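Local coordinates for A-type flavoprotein (Giardia intestinalis, PDB 2Q9U) that probably scavenges O2, as a flavodiiron protein that joins a beta-lactamase-like diiron domain to a flavodoxin-like FMN domain, at residues His31-Asp36 with Asp297-Ala302; Asp171-His176 with His194-Tyr199; Leu275-Gly280 with Tyr393-Asp398. All blocks are in the same frame, centred on the assembly; numbering follows the deposited sequence.

Interaction 1: residues His31-Asp36 with Asp297-Ala302; sequences HGYHTD and DITKVA. With NO3 (nitrate ion), chain C.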
loop_
_atom_site.group_PDB
_atom_site.type_symbol
_atom_site.label_atom_id
_atom_site.label_comp_id
_atom_site.label_asym_id
_atom_site.label_seq_id
_atom_site.Cartn_x
_atom_site.Cartn_y
_atom_site.Cartn_z
ATOM N N HIS A 31 -3.731 1.850 15.789
ATOM C CA HIS A 31 -3.498 3.202 16.305
ATOM C C HIS A 31 -2.243 3.830 15.682
ATOM O O HIS A 31 -1.449 4.473 16.349
ATOM C CB HIS A 31 -3.534 3.243 17.858
ATOM C CG HIS A 31 -2.353 2.622 18.549
ATOM N ND1 HIS A 31 -1.061 3.101 18.414
ATOM C CD2 HIS A 31 -2.282 1.599 19.436
ATOM C CE1 HIS A 31 -0.246 2.382 19.165
ATOM N NE2 HIS A 31 -0.959 1.459 19.792
ATOM N N GLY A 32 -2.066 3.602 14.379
ATOM C CA GLY A 32 -0.883 4.076 13.671
ATOM C C GLY A 32 0.375 3.229 13.799
ATOM O O GLY A 32 1.387 3.535 13.160
ATOM N N TYR A 33 0.337 2.169 14.611
ATOM C CA TYR A 33 1.466 1.207 14.692
ATOM C C TYR A 33 1.382 0.239 13.502
ATOM O O TYR A 33 0.338 -0.376 13.252
ATOM C CB TYR A 33 1.414 0.437 16.026
ATOM C CG TYR A 33 2.566 -0.520 16.366
ATOM C CD1 TYR A 33 2.801 -1.685 15.625
ATOM C CD2 TYR A 33 3.365 -0.293 17.476
ATOM C CE1 TYR A 33 3.842 -2.572 15.956
ATOM C CE2 TYR A 33 4.398 -1.165 17.822
ATOM C CZ TYR A 33 4.630 -2.290 17.064
ATOM O OH TYR A 33 5.622 -3.137 17.427
ATOM N N HIS A 34 2.468 0.099 12.759
ATOM C CA HIS A 34 2.447 -0.836 11.639
ATOM C C HIS A 34 2.651 -2.234 12.187
ATOM O O HIS A 34 3.790 -2.633 12.449
ATOM C CB HIS A 34 3.523 -0.484 10.623
ATOM C CG HIS A 34 3.121 0.617 9.701
ATOM N ND1 HIS A 34 2.844 1.890 10.143
ATOM C CD2 HIS A 34 2.953 0.635 8.358
ATOM C CE1 HIS A 34 2.515 2.651 9.110
ATOM N NE2 HIS A 34 2.566 1.908 8.016
ATOM N N THR A 35 1.547 -2.960 12.395
ATOM C CA THR A 35 1.625 -4.275 13.020
ATOM C C THR A 35 1.828 -5.293 11.900
ATOM O O THR A 35 0.890 -5.964 11.515
ATOM C CB THR A 35 0.346 -4.629 13.867
ATOM O OG1 THR A 35 -0.833 -4.443 13.077
ATOM C CG2 THR A 35 0.248 -3.743 15.094
ATOM N N ASP A 36 3.054 -5.386 11.374
ATOM C CA ASP A 36 3.315 -6.207 10.177
ATOM C C ASP A 36 3.026 -7.679 10.429
ATOM O O ASP A 36 2.706 -8.423 9.491
ATOM C CB ASP A 36 4.773 -6.080 9.730
ATOM C CG ASP A 36 5.094 -4.709 9.151
ATOM O OD1 ASP A 36 4.183 -3.874 8.985
ATOM O OD2 ASP A 36 6.279 -4.474 8.853
ATOM N N ASP A 297 8.551 3.176 7.669
ATOM C CA ASP A 297 7.407 3.743 8.336
ATOM C C ASP A 297 7.858 4.188 9.715
ATOM O O ASP A 297 8.950 3.816 10.156
ATOM C CB ASP A 297 6.252 2.739 8.384
ATOM C CG ASP A 297 6.627 1.445 9.096
ATOM O OD1 ASP A 297 7.006 1.511 10.283
ATOM O OD2 ASP A 297 6.523 0.361 8.473
ATOM N N ILE A 298 7.029 4.983 10.379
ATOM C CA ILE A 298 7.442 5.587 11.646
ATOM C C ILE A 298 7.657 4.496 12.716
ATOM O O ILE A 298 8.422 4.687 13.654
ATOM C CB ILE A 298 6.401 6.667 12.131
ATOM C CG1 ILE A 298 4.978 6.053 12.227
ATOM C CG2 ILE A 298 6.467 7.939 11.220
ATOM C CD1 ILE A 298 3.962 6.913 12.984
ATOM N N THR A 299 6.964 3.362 12.585
ATOM C CA THR A 299 7.125 2.260 13.546
ATOM C C THR A 299 8.569 1.704 13.533
ATOM O O THR A 299 9.171 1.420 14.583
ATOM C CB THR A 299 6.106 1.122 13.273
ATOM O OG1 THR A 299 4.795 1.699 13.141
ATOM C CG2 THR A 299 6.118 0.080 14.421
ATOM N N LYS A 300 9.105 1.556 12.331
ATOM C CA LYS A 300 10.479 1.105 12.146
ATOM C C LYS A 300 11.494 2.202 12.535
ATOM O O LYS A 300 12.574 1.913 13.070
ATOM C CB LYS A 300 10.634 0.602 10.701
ATOM C CG LYS A 300 9.795 -0.704 10.549
ATOM C CD LYS A 300 9.681 -1.253 9.145
ATOM C CE LYS A 300 8.711 -2.456 9.155
ATOM N NZ LYS A 300 7.267 -2.071 9.449
ATOM N N VAL A 301 11.139 3.451 12.273
ATOM C CA VAL A 301 11.985 4.574 12.719
ATOM C C VAL A 301 12.166 4.489 14.259
ATOM O O VAL A 301 13.294 4.612 14.794
ATOM C CB VAL A 301 11.388 5.943 12.259
ATOM C CG1 VAL A 301 12.136 7.127 12.875
ATOM C CG2 VAL A 301 11.406 6.058 10.698
ATOM N N ALA A 302 11.058 4.287 14.962
ATOM C CA ALA A 302 11.089 4.154 16.434
ATOM C C ALA A 302 11.922 2.943 16.824
ATOM O O ALA A 302 12.806 3.045 17.658
ATOM C CB ALA A 302 9.666 4.075 17.021
HETATM N N NO3 C . -1.172 -0.820 22.994
HETATM O O1 NO3 C . -0.665 -0.429 21.773
HETATM O O2 NO3 C . -1.417 -2.153 23.195
HETATM O O3 NO3 C . -1.389 0.068 24.026
HETATM O O HOH W 1 3.895 3.651 14.696
HETATM O O HOH W 2 6.620 -2.392 12.097
HETATM O O HOH W 3 4.441 -1.844 7.120
#

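Interaction 2: residues Asp171-His176 with His194-Tyr199; sequences DGFGQH and HLFKEY. With FEO (mu-oxo-diiron), chain G; NO3 (nitrate ion), chain C.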
loop_
_atom_site.group_PDB
_atom_site.type_symbol
_atom_site.label_atom_id
_atom_site.label_comp_id
_atom_site.label_asym_id
_atom_site.label_seq_id
_atom_site.Cartn_x
_atom_site.Cartn_y
_atom_site.Cartn_z
ATOM N N ASP A 171 -0.394 -4.823 28.919
ATOM C CA ASP A 171 0.451 -4.321 27.838
ATOM C C ASP A 171 1.925 -4.594 28.143
ATOM O O ASP A 171 2.754 -4.841 27.228
ATOM C CB ASP A 171 0.268 -2.811 27.641
ATOM C CG ASP A 171 -0.941 -2.445 26.755
ATOM O OD1 ASP A 171 -1.430 -3.258 25.917
ATOM O OD2 ASP A 171 -1.382 -1.293 26.904
ATOM N N GLY A 172 2.273 -4.549 29.432
ATOM C CA GLY A 172 3.651 -4.861 29.824
ATOM C C GLY A 172 4.123 -6.194 29.277
ATOM O O GLY A 172 3.385 -7.188 29.309
ATOM N N PHE A 173 5.359 -6.209 28.778
ATOM C CA PHE A 173 6.000 -7.413 28.225
ATOM C C PHE A 173 5.341 -7.906 26.942
ATOM O O PHE A 173 5.633 -9.004 26.473
ATOM C CB PHE A 173 6.107 -8.561 29.249
ATOM C CG PHE A 173 6.989 -8.227 30.416
ATOM C CD1 PHE A 173 6.459 -7.565 31.536
ATOM C CD2 PHE A 173 8.342 -8.538 30.381
ATOM C CE1 PHE A 173 7.296 -7.223 32.621
ATOM C CE2 PHE A 173 9.191 -8.208 31.455
ATOM C CZ PHE A 173 8.653 -7.548 32.573
ATOM N N GLY A 174 4.483 -7.060 26.361
ATOM C CA GLY A 174 3.748 -7.428 25.160
ATOM C C GLY A 174 4.543 -7.314 23.878
ATOM O O GLY A 174 5.582 -6.615 23.814
ATOM N N GLN A 175 4.036 -7.980 22.829
ATOM C CA GLN A 175 4.527 -7.741 21.474
ATOM C C GLN A 175 3.326 -7.933 20.549
ATOM O O GLN A 175 2.454 -8.792 20.781
ATOM C CB GLN A 175 5.659 -8.705 21.039
ATOM C CG GLN A 175 6.368 -9.503 22.164
ATOM C CD GLN A 175 5.503 -10.645 22.706
ATOM O OE1 GLN A 175 4.986 -11.473 21.945
ATOM N NE2 GLN A 175 5.365 -10.707 24.020
ATOM N N HIS A 176 3.285 -7.114 19.500
ATOM C CA HIS A 176 2.250 -7.264 18.478
ATOM C C HIS A 176 2.693 -8.401 17.570
ATOM O O HIS A 176 3.453 -8.229 16.582
ATOM C CB HIS A 176 2.010 -5.946 17.735
ATOM C CG HIS A 176 1.363 -4.898 18.580
ATOM N ND1 HIS A 176 0.186 -5.111 19.273
ATOM C CD2 HIS A 176 1.710 -3.606 18.807
ATOM C CE1 HIS A 176 -0.148 -4.002 19.912
ATOM N NE2 HIS A 176 0.756 -3.072 19.639
ATOM N N HIS A 194 12.867 -9.191 19.171
ATOM C CA HIS A 194 12.781 -8.109 18.179
ATOM C C HIS A 194 11.443 -7.364 18.293
ATOM O O HIS A 194 11.411 -6.133 18.348
ATOM C CB HIS A 194 12.994 -8.668 16.767
ATOM C CG HIS A 194 12.623 -7.720 15.677
ATOM N ND1 HIS A 194 13.526 -6.866 15.096
ATOM C CD2 HIS A 194 11.434 -7.484 15.071
ATOM C CE1 HIS A 194 12.919 -6.151 14.164
ATOM N NE2 HIS A 194 11.645 -6.500 14.134
ATOM N N LEU A 195 10.339 -8.103 18.337
ATOM C CA LEU A 195 9.016 -7.461 18.401
ATOM C C LEU A 195 8.757 -6.850 19.780
ATOM O O LEU A 195 8.052 -5.827 19.904
ATOM C CB LEU A 195 7.930 -8.478 18.022
ATOM C CG LEU A 195 7.981 -8.932 16.547
ATOM C CD1 LEU A 195 6.964 -10.065 16.346
ATOM C CD2 LEU A 195 7.708 -7.755 15.569
ATOM N N PHE A 196 9.343 -7.474 20.814
ATOM C CA PHE A 196 9.250 -6.969 22.197
ATOM C C PHE A 196 9.914 -5.581 22.245
ATOM O O PHE A 196 9.389 -4.641 22.845
ATOM C CB PHE A 196 9.944 -7.970 23.131
ATOM C CG PHE A 196 10.100 -7.506 24.574
ATOM C CD1 PHE A 196 11.172 -6.697 24.962
ATOM C CD2 PHE A 196 9.193 -7.928 25.549
ATOM C CE1 PHE A 196 11.329 -6.315 26.307
ATOM C CE2 PHE A 196 9.358 -7.565 26.897
ATOM C CZ PHE A 196 10.416 -6.756 27.264
ATOM N N LYS A 197 11.067 -5.461 21.586
ATOM C CA LYS A 197 11.762 -4.159 21.445
ATOM C C LYS A 197 10.983 -3.151 20.608
ATOM O O LYS A 197 10.938 -1.948 20.932
ATOM C CB LYS A 197 13.160 -4.338 20.851
ATOM C CG LYS A 197 14.159 -4.963 21.809
ATOM C CD LYS A 197 15.502 -5.189 21.084
ATOM C CE LYS A 197 16.471 -5.999 21.915
ATOM N NZ LYS A 197 17.736 -6.350 21.161
ATOM N N GLU A 198 10.350 -3.622 19.534
ATOM C CA GLU A 198 9.560 -2.699 18.719
ATOM C C GLU A 198 8.398 -2.144 19.564
ATOM O O GLU A 198 8.045 -0.952 19.475
ATOM C CB GLU A 198 9.041 -3.392 17.447
ATOM C CG GLU A 198 8.534 -2.405 16.382
ATOM C CD GLU A 198 7.987 -3.123 15.168
ATOM O OE1 GLU A 198 6.996 -3.860 15.327
ATOM O OE2 GLU A 198 8.551 -2.960 14.068
ATOM N N TYR A 199 7.781 -3.022 20.355
ATOM C CA TYR A 199 6.665 -2.584 21.218
ATOM C C TYR A 199 7.145 -1.544 22.242
ATOM O O TYR A 199 6.515 -0.482 22.437
ATOM C CB TYR A 199 6.047 -3.785 21.929
ATOM C CG TYR A 199 4.774 -3.432 22.630
ATOM C CD1 TYR A 199 4.790 -2.880 23.918
ATOM C CD2 TYR A 199 3.534 -3.665 22.009
ATOM C CE1 TYR A 199 3.595 -2.554 24.587
ATOM C CE2 TYR A 199 2.339 -3.355 22.665
ATOM C CZ TYR A 199 2.378 -2.791 23.951
ATOM O OH TYR A 199 1.179 -2.488 24.567
HETATM FE FE1 FEO G . -2.794 -3.053 24.428
HETATM FE FE2 FEO G . -2.611 0.042 25.954
HETATM O O FEO G . -3.609 -1.545 25.116
HETATM N N NO3 C . -1.172 -0.820 22.994
HETATM O O1 NO3 C . -0.665 -0.429 21.773
HETATM O O2 NO3 C . -1.417 -2.153 23.195
HETATM O O3 NO3 C . -1.389 0.068 24.026
HETATM O O HOH W 4 7.374 -4.822 25.138
HETATM O O HOH W 5 5.546 -5.504 18.730
#

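Interaction 3: residues Leu275-Gly280 with Tyr393-Asp398; sequences LALLDG and YNAGVD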
loop_
_atom_site.group_PDB
_atom_site.type_symbol
_atom_site.label_atom_id
_atom_site.label_comp_id
_atom_site.label_asym_id
_atom_site.label_seq_id
_atom_site.Cartn_x
_atom_site.Cartn_y
_atom_site.Cartn_z
ATOM N N LEU A 275 24.369 7.192 1.749
ATOM C CA LEU A 275 25.130 5.943 1.631
ATOM C C LEU A 275 26.616 6.138 1.986
ATOM O O LEU A 275 27.241 5.275 2.603
ATOM C CB LEU A 275 24.992 5.338 0.216
ATOM C CG LEU A 275 23.641 4.714 -0.165
ATOM C CD1 LEU A 275 23.601 4.433 -1.680
ATOM C CD2 LEU A 275 23.393 3.416 0.645
ATOM N N ALA A 276 27.195 7.255 1.553
ATOM C CA ALA A 276 28.603 7.551 1.866
ATOM C C ALA A 276 28.795 7.749 3.379
ATOM O O ALA A 276 29.760 7.246 3.968
ATOM C CB ALA A 276 29.091 8.817 1.092
ATOM N N LEU A 277 27.884 8.497 3.986
ATOM C CA LEU A 277 27.898 8.689 5.438
ATOM C C LEU A 277 27.822 7.339 6.159
ATOM O O LEU A 277 28.525 7.097 7.139
ATOM C CB LEU A 277 26.751 9.597 5.877
ATOM C CG LEU A 277 26.775 9.981 7.359
ATOM C CD1 LEU A 277 26.698 11.479 7.527
ATOM C CD2 LEU A 277 25.642 9.345 8.098
ATOM N N LEU A 278 26.928 6.478 5.681
ATOM C CA LEU A 278 26.718 5.155 6.282
ATOM C C LEU A 278 27.984 4.290 6.241
ATOM O O LEU A 278 28.347 3.629 7.243
ATOM C CB LEU A 278 25.601 4.461 5.512
ATOM C CG LEU A 278 24.729 3.464 6.224
ATOM C CD1 LEU A 278 23.769 4.217 7.152
ATOM C CD2 LEU A 278 23.983 2.578 5.183
ATOM N N ASP A 279 28.676 4.299 5.102
ATOM C CA ASP A 279 29.962 3.602 5.023
ATOM C C ASP A 279 30.983 4.143 6.010
ATOM O O ASP A 279 31.716 3.363 6.585
ATOM C CB ASP A 279 30.539 3.548 3.605
ATOM C CG ASP A 279 30.263 2.212 2.921
ATOM O OD1 ASP A 279 29.126 1.681 3.074
ATOM O OD2 ASP A 279 31.187 1.684 2.250
ATOM N N GLY A 280 31.020 5.460 6.197
ATOM C CA GLY A 280 31.905 6.077 7.184
ATOM C C GLY A 280 31.575 5.509 8.555
ATOM O O GLY A 280 32.453 5.057 9.284
ATOM N N TYR A 393 31.342 10.771 4.062
ATOM C CA TYR A 393 32.018 9.593 4.628
ATOM C C TYR A 393 32.730 9.971 5.919
ATOM O O TYR A 393 32.613 9.255 6.920
ATOM C CB TYR A 393 33.006 8.984 3.627
ATOM C CG TYR A 393 33.770 7.772 4.134
ATOM C CD1 TYR A 393 34.942 7.910 4.901
ATOM C CD2 TYR A 393 33.325 6.489 3.841
ATOM C CE1 TYR A 393 35.637 6.768 5.357
ATOM C CE2 TYR A 393 34.010 5.368 4.278
ATOM C CZ TYR A 393 35.148 5.502 5.026
ATOM O OH TYR A 393 35.775 4.331 5.424
ATOM N N ASN A 394 33.470 11.091 5.889
ATOM C CA ASN A 394 34.170 11.565 7.090
ATOM C C ASN A 394 33.236 11.955 8.241
ATOM O O ASN A 394 33.524 11.662 9.411
ATOM C CB ASN A 394 35.125 12.723 6.760
ATOM C CG ASN A 394 36.286 12.283 5.876
ATOM O OD1 ASN A 394 36.637 11.084 5.799
ATOM N ND2 ASN A 394 36.869 13.241 5.181
ATOM N N ALA A 395 32.137 12.632 7.912
ATOM C CA ALA A 395 31.106 12.930 8.898
ATOM C C ALA A 395 30.534 11.642 9.508
ATOM O O ALA A 395 30.202 11.617 10.694
ATOM C CB ALA A 395 30.017 13.795 8.306
ATOM N N GLY A 396 30.450 10.578 8.705
ATOM C CA GLY A 396 29.977 9.270 9.179
ATOM C C GLY A 396 30.963 8.593 10.117
ATOM O O GLY A 396 30.577 8.021 11.128
ATOM N N VAL A 397 32.245 8.659 9.786
ATOM C CA VAL A 397 33.267 8.096 10.659
ATOM C C VAL A 397 33.101 8.729 12.037
ATOM O O VAL A 397 33.067 8.017 13.048
ATOM C CB VAL A 397 34.722 8.331 10.129
ATOM C CG1 VAL A 397 35.780 7.757 11.141
ATOM C CG2 VAL A 397 34.925 7.680 8.785
ATOM N N ASP A 398 32.983 10.062 12.068
ATOM C CA ASP A 398 32.899 10.831 13.305
ATOM C C ASP A 398 31.608 10.485 14.053
ATOM O O ASP A 398 31.591 10.387 15.287
ATOM C CB ASP A 398 32.944 12.347 13.005
ATOM C CG ASP A 398 32.657 13.220 14.256
ATOM O OD1 ASP A 398 33.510 13.303 15.169
ATOM O OD2 ASP A 398 31.591 13.839 14.341
#

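Interaction 1: residues His31-Asp36 with Asp297-Ala302
The first turn of helix 298-306, in the flavodoxin-like part of the chain, docks against the hairpin of strands 29-30 and 33-34. D297 is the N-cap residue: its side-chain OD1 accepts from K300 N at 2.9 Å. Its CG lies in the crowded position between backbone N and carbonyl carbon (chi1 58°), which folds the carboxylate back over the helix start. The same side chain meets H34 tip to tip, with carboxylate and imidazole stacked at 14° and D297 CB 3.7 Å from the H34 ring centroid, over the face. If H34 is protonated, this would favour the stack. T299 uses both branches, hydroxyl and methyl, which suits threonine to the place. OG1, beside its own backbone N, accepts H34 N at 2.8 Å in a nearly straight bond (173°), while methyl CG2 sits over the face of the Y33 ring, 3.7 Å from its centroid. A water links OG1 to G32 O; at the positive phi of G32 a side chain would crowd the preceding carbonyl O. K300 runs back toward the start of the helix and bends at chi4, so that NZ bonds D36 OD2 at 2.7 Å, D297 OD2 at 2.7 Å on its syn lone pair, and, 2.7 Å from NZ, a water that donates to H34 O. One ammonium is shared by two carboxylates, whose mutual repulsion it should lessen. At the hairpin turn, H31 NE2 donates to the nitrate. Helix 189-204 touches Y33 and T299, helix 324-336 covers I298 and A302, and M266 of the second subunit packs on H31.

Interaction 2: residues Asp171-His176 with His194-Tyr199
In Y199, CG is anti to the backbone N (chi1 -170°), which sends the ring off helix 189-204 and against the 171-176 loop. D171 instead holds CG anti to its carbonyl carbon (chi1 -84°), turning its carboxylate to the irons. Y199 OH ends 3.0 Å from D171 OD1, and its approach to nitrate O2 is at most a weak hydrogen bond. The loop opens with a type II beta turn, D171 to G174, closed by G174 N to D171 O. A side chain at G174 would clash with D171 O, so glycine fits and lets its peptide lie on the tyrosine, G174 O being 3.4 Å from Y199 CB. H176 crosses obliquely, with Y199 CE2 3.4 Å from NE2, over the imidazole face, and S39 holds its ND1. F173 and F196 run side by side, CD2 to CE2 at 3.8 Å. Q175, its chain bent at chi2, packs CB and CG on L195 and F196; NE2 returns to F173 O in the carbonyl plane, and OE1 takes V232 N. Two waters bridge loop and helix, between G174 O and F196 O and between H176 N and L195 O. D171 OD1 and OD2 bind FE1 and FE2, each at 2.0 Å. This bridging aspartate, with H90, H230 and D89 on FE1 and H85, H152 and E87 on FE2, marks the diiron site of the beta-lactamase-like fold of flavodiiron proteins.

Interaction 3: residues Leu275-Gly280 with Tyr393-Asp398
Segments 275-280 and 393-398, in helices 269-283 and 386-409, cross at -39°, their local axes only 6.3 Å apart, so close that backbone meets backbone. Two glycines make this possible: a CB on G280 would collide with Y393 O, and one on G396 with L277 O. With no side chain at the crossing point, the backbones exchange CA-H...O contacts in both directions. G280 CA lies 3.3 Å from Y393 O and G396 CA 3.3 Å from L277 O, while Y393 CA approaches A276 O and V397 CA approaches G280 O. Y393, with CG anti to the backbone N (chi1 179°), lays its ring across the first helix so that G280 CA stands 3.7 Å from the centroid, over the face; the flat ring fits the level surface that glycine leaves, and D279 CB touches CE2. L277 curls round G396, CG to CA 3.8 Å, and its CD1 meets CB of the small A395. D279 OD2 pairs with R68 and accepts from Q9 N, both of the third subunit. The two are the first and last helices of the flavodoxin-like alpha/beta/alpha fold, whose parallel sheet has strand order 2-1-3-4-5.

Overall arrangement
After strands 12-14 and 17-24 the chain forms the hairpin that holds 31-36, and 260 residues later helix 298-306 meets it in interaction 1, tying the beginning of the protein to its flavodoxin-like region. Inside that long loop nests interaction 2, joining the loop after strand 166-170 to helix 189-204 within the diiron region. The two touch: Y33 lies against H176 and probably hydrogen-bonds E198, and both reach the same nitrate. Interaction 3 opens after interaction 2 has closed but before 297-302 arrives, so it crosses interaction 1 along the chain; it lies apart, centres about 27 Å away, and brings the last helix back to the first of the flavodoxin-like fold.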